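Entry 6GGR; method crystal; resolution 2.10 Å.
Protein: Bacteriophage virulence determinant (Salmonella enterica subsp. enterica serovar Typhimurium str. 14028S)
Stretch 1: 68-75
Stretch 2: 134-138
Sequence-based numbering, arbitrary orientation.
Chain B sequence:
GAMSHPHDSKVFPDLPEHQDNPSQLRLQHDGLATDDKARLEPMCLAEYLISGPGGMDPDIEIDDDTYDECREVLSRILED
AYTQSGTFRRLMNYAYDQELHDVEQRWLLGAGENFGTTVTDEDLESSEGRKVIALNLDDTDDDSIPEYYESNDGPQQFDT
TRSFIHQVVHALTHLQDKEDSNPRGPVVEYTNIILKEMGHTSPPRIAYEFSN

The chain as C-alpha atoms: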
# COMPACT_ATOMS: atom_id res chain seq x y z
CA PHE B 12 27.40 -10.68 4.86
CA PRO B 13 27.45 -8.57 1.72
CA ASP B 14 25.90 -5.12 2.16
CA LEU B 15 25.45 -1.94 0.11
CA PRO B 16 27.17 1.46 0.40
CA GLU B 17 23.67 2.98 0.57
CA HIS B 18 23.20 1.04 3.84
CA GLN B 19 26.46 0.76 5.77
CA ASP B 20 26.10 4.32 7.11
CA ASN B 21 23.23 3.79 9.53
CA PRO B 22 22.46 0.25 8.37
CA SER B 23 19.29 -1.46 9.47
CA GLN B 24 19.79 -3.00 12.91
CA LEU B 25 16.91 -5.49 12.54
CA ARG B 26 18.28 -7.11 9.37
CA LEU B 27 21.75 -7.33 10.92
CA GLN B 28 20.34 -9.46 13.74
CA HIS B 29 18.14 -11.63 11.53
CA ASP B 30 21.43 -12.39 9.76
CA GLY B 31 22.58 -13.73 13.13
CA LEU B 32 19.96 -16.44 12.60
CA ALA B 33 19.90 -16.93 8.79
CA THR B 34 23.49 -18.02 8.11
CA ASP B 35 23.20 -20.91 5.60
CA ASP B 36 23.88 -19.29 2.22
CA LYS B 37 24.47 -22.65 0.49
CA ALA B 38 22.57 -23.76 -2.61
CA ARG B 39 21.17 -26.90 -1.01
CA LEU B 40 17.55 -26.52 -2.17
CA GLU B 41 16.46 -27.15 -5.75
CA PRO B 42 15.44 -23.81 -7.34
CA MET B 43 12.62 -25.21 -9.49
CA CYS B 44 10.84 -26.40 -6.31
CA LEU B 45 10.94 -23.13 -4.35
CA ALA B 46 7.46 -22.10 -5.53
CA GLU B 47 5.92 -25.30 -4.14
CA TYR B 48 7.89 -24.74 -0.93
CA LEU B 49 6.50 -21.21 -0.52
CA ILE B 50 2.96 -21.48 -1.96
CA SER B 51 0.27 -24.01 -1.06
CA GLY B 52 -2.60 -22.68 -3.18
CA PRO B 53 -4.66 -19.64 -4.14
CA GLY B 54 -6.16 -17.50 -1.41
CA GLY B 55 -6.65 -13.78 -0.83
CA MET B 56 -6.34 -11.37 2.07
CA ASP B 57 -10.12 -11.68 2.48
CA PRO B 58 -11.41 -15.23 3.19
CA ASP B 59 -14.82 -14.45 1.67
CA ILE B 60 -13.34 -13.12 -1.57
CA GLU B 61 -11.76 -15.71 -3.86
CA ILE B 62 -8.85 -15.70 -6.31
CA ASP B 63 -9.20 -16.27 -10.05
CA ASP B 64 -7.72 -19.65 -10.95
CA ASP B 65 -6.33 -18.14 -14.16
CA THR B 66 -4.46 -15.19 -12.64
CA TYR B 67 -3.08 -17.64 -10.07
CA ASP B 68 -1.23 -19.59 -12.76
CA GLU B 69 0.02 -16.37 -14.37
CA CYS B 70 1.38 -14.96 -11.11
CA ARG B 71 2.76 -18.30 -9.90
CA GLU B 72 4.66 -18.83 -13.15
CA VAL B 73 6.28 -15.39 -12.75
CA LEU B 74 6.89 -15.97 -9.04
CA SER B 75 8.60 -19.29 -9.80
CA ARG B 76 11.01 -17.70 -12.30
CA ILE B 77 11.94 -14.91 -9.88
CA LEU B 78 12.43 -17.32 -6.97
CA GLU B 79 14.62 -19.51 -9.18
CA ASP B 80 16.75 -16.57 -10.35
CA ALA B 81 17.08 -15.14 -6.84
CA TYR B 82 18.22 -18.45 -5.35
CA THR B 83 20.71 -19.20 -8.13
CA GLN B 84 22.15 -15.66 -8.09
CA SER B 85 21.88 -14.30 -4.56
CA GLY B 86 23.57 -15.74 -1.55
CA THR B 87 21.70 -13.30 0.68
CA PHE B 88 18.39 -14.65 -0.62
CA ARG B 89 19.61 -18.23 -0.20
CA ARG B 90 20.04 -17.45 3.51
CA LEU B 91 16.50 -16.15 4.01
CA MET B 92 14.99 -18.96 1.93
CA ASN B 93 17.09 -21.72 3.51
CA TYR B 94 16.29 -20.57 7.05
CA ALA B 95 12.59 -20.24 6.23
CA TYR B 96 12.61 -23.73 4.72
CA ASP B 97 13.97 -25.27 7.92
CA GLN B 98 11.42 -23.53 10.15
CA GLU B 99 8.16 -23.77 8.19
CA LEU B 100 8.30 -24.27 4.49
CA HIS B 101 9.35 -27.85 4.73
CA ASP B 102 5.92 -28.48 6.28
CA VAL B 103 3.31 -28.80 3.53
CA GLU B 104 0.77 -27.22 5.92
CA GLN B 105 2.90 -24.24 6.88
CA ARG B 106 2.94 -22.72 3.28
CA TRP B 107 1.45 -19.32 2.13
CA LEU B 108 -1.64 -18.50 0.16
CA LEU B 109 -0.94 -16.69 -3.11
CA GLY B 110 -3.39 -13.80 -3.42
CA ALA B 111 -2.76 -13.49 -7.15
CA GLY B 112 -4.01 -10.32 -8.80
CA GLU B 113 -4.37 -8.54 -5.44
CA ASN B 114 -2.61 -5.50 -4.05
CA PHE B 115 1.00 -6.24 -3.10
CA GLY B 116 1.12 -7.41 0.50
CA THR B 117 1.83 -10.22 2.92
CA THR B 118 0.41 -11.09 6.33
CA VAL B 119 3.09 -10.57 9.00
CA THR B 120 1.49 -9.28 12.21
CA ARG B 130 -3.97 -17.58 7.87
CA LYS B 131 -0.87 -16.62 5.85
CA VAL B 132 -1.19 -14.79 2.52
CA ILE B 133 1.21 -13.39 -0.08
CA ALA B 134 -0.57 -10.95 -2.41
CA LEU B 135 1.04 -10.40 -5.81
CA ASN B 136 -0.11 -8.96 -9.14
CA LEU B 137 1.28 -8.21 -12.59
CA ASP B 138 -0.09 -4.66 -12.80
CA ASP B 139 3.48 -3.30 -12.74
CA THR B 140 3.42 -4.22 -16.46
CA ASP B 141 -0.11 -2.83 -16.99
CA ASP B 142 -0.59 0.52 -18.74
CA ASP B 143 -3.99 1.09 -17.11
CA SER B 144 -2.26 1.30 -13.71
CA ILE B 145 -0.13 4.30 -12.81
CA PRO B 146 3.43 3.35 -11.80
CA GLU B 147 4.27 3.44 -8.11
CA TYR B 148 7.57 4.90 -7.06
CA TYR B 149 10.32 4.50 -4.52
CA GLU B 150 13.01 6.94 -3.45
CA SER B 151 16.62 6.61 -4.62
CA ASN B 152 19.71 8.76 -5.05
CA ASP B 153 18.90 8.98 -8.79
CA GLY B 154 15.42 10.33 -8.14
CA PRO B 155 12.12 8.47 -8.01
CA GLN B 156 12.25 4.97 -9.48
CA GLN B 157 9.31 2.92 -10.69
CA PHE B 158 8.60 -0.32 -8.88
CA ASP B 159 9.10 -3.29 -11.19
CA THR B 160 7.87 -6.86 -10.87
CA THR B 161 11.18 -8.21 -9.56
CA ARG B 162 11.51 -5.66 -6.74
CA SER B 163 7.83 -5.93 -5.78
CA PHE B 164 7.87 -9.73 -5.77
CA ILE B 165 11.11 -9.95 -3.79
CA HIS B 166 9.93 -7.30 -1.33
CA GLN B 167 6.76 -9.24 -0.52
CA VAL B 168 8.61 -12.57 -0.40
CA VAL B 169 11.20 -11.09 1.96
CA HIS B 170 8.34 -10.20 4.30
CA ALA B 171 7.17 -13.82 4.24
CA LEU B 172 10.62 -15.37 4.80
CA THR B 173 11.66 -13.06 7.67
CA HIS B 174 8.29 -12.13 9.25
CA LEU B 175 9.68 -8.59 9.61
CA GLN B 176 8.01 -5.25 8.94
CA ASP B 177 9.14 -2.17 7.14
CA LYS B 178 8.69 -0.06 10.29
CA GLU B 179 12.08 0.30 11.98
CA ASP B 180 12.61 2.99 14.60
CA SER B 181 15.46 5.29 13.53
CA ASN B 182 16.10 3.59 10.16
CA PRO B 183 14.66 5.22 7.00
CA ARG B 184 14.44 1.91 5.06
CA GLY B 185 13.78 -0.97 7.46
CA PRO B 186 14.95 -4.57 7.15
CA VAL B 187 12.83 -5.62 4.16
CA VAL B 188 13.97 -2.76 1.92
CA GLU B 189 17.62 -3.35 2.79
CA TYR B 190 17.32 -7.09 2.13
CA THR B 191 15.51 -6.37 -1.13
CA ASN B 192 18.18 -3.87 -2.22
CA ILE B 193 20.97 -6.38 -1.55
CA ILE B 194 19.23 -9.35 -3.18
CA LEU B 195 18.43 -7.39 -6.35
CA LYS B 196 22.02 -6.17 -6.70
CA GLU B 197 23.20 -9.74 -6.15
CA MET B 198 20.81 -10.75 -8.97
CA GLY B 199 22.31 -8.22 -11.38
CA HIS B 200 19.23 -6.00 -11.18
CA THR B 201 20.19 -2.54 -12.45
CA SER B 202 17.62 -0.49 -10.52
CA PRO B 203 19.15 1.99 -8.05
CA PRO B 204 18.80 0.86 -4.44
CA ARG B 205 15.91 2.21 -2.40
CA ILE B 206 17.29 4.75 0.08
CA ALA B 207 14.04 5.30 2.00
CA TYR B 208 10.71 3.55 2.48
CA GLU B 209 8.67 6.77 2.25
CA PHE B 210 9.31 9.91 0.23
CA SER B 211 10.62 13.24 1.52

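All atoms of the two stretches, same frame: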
# COMPACT_ATOMS: atom_id res chain seq x y z
N ASP B 68 -2.27 -18.96 -11.95
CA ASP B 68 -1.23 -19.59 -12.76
C ASP B 68 -0.29 -18.56 -13.36
O ASP B 68 0.93 -18.78 -13.42
CB ASP B 68 -1.88 -20.44 -13.86
CG ASP B 68 -2.59 -21.66 -13.32
OD1 ASP B 68 -2.06 -22.30 -12.39
OD2 ASP B 68 -3.69 -21.99 -13.82
N GLU B 69 -0.82 -17.42 -13.80
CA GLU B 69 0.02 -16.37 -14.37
C GLU B 69 1.01 -15.85 -13.33
O GLU B 69 2.21 -15.74 -13.60
CB GLU B 69 -0.85 -15.23 -14.90
CG GLU B 69 -1.67 -15.61 -16.13
CD GLU B 69 -2.82 -14.66 -16.39
OE1 GLU B 69 -2.98 -13.68 -15.63
OE2 GLU B 69 -3.58 -14.89 -17.36
N CYS B 70 0.51 -15.52 -12.14
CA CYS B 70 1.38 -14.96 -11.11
C CYS B 70 2.34 -16.01 -10.56
O CYS B 70 3.50 -15.70 -10.28
CB CYS B 70 0.54 -14.35 -9.99
SG CYS B 70 -0.29 -12.80 -10.44
N ARG B 71 1.88 -17.25 -10.41
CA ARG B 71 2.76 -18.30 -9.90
C ARG B 71 3.90 -18.59 -10.86
O ARG B 71 5.04 -18.82 -10.43
CB ARG B 71 1.96 -19.58 -9.63
CG ARG B 71 2.69 -20.55 -8.72
CD ARG B 71 2.20 -21.99 -8.87
NE ARG B 71 2.94 -22.88 -7.98
CZ ARG B 71 4.08 -23.50 -8.30
NH1 ARG B 71 4.63 -23.33 -9.50
NH2 ARG B 71 4.67 -24.29 -7.42
N GLU B 72 3.61 -18.63 -12.16
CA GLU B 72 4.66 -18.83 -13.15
C GLU B 72 5.74 -17.75 -13.02
O GLU B 72 6.94 -18.05 -13.01
CB GLU B 72 4.06 -18.83 -14.56
CG GLU B 72 5.03 -19.18 -15.67
CD GLU B 72 5.69 -17.96 -16.29
OE1 GLU B 72 5.03 -16.91 -16.40
OE2 GLU B 72 6.88 -18.05 -16.66
N VAL B 73 5.32 -16.49 -12.92
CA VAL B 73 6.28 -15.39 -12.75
C VAL B 73 7.01 -15.53 -11.42
O VAL B 73 8.23 -15.36 -11.35
CB VAL B 73 5.56 -14.04 -12.87
CG1 VAL B 73 6.51 -12.88 -12.53
CG2 VAL B 73 5.00 -13.87 -14.27
N LEU B 74 6.27 -15.82 -10.35
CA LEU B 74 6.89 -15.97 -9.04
C LEU B 74 7.94 -17.07 -9.06
O LEU B 74 9.01 -16.93 -8.45
CB LEU B 74 5.83 -16.25 -7.98
CG LEU B 74 6.34 -16.51 -6.56
CD1 LEU B 74 7.19 -15.35 -6.06
CD2 LEU B 74 5.19 -16.75 -5.61
N SER B 75 7.66 -18.17 -9.76
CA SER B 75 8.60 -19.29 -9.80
C SER B 75 9.90 -18.89 -10.49
O SER B 75 10.99 -19.24 -10.03
CB SER B 75 7.96 -20.48 -10.50
OG SER B 75 8.86 -21.57 -10.59
N ALA B 134 0.21 -11.56 -1.34
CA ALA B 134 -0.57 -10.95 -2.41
C ALA B 134 0.37 -10.39 -3.46
O ALA B 134 1.22 -9.54 -3.16
CB ALA B 134 -1.48 -9.86 -1.86
N LEU B 135 0.21 -10.85 -4.70
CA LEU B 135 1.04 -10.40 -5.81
C LEU B 135 0.15 -10.16 -7.03
O LEU B 135 -0.90 -10.78 -7.18
CB LEU B 135 2.12 -11.43 -6.16
CG LEU B 135 3.03 -11.87 -5.02
CD1 LEU B 135 3.86 -13.08 -5.42
CD2 LEU B 135 3.94 -10.73 -4.57
N ASN B 136 0.60 -9.25 -7.90
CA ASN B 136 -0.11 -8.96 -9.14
C ASN B 136 0.90 -8.55 -10.20
O ASN B 136 2.05 -8.22 -9.89
CB ASN B 136 -1.16 -7.86 -8.96
CG ASN B 136 -0.54 -6.51 -8.66
OD1 ASN B 136 -0.00 -5.85 -9.55
ND2 ASN B 136 -0.61 -6.09 -7.40
N LEU B 137 0.45 -8.58 -11.45
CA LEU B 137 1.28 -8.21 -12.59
C LEU B 137 0.87 -6.86 -13.17
O LEU B 137 1.07 -6.60 -14.36
CB LEU B 137 1.21 -9.29 -13.66
CG LEU B 137 1.76 -10.65 -13.22
CD1 LEU B 137 1.21 -11.77 -14.09
CD2 LEU B 137 3.28 -10.65 -13.25
N ASP B 138 0.31 -5.98 -12.34
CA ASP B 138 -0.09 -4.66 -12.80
C ASP B 138 1.10 -3.74 -13.02
O ASP B 138 0.96 -2.71 -13.70
CB ASP B 138 -1.06 -4.02 -11.80
CG ASP B 138 -2.27 -4.91 -11.51
OD1 ASP B 138 -2.56 -5.80 -12.33
OD2 ASP B 138 -2.92 -4.70 -10.47

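A helix can pack against a neighboring segment without a single hydrogen bond between them, the helix satisfying its backbone internally and the contact being made largely by side chains. Residues 68-75 illustrate this well. They lie within a longer helix, with i to i+4 bonds such as Leu-74 N to Cys-70 O (2.8 Å) and Ser-75 N to Arg-71 O (2.8 Å). The partner segment begins in a strand and is in a turn by Asp-138, whose N donates to Asn-136 OD1 at 2.8 Å, so that the Asn-136 side chain braces its own chain. The nearest CA atoms across the stretches are those of Cys-70 and Asn-136, 6.5 Å apart.

CA-to-CB directions alternate from Leu-135 to Leu-137: both leucines point toward the helix and Asn-136 points away, though its CA still lies 4.1 Å from Cys-70 SG. Leu-137 contributes the largest buried area. Its CD2 meets Val-73 CG2 at 3.8 Å, its CD1 lies 4.1 Å from Glu-69 CB, and its CG is 4.1 Å from Cys-70 SG. Glu-69 thus offers aliphatic carbon here, its carboxylate forming no salt bridge across the contact. Cys-70, small and buried, also places SG 3.9 Å from Leu-135 O, a van der Waals approach. One turn on, Leu-74 CD2 packs against Leu-135 CD1 at 3.9 Å.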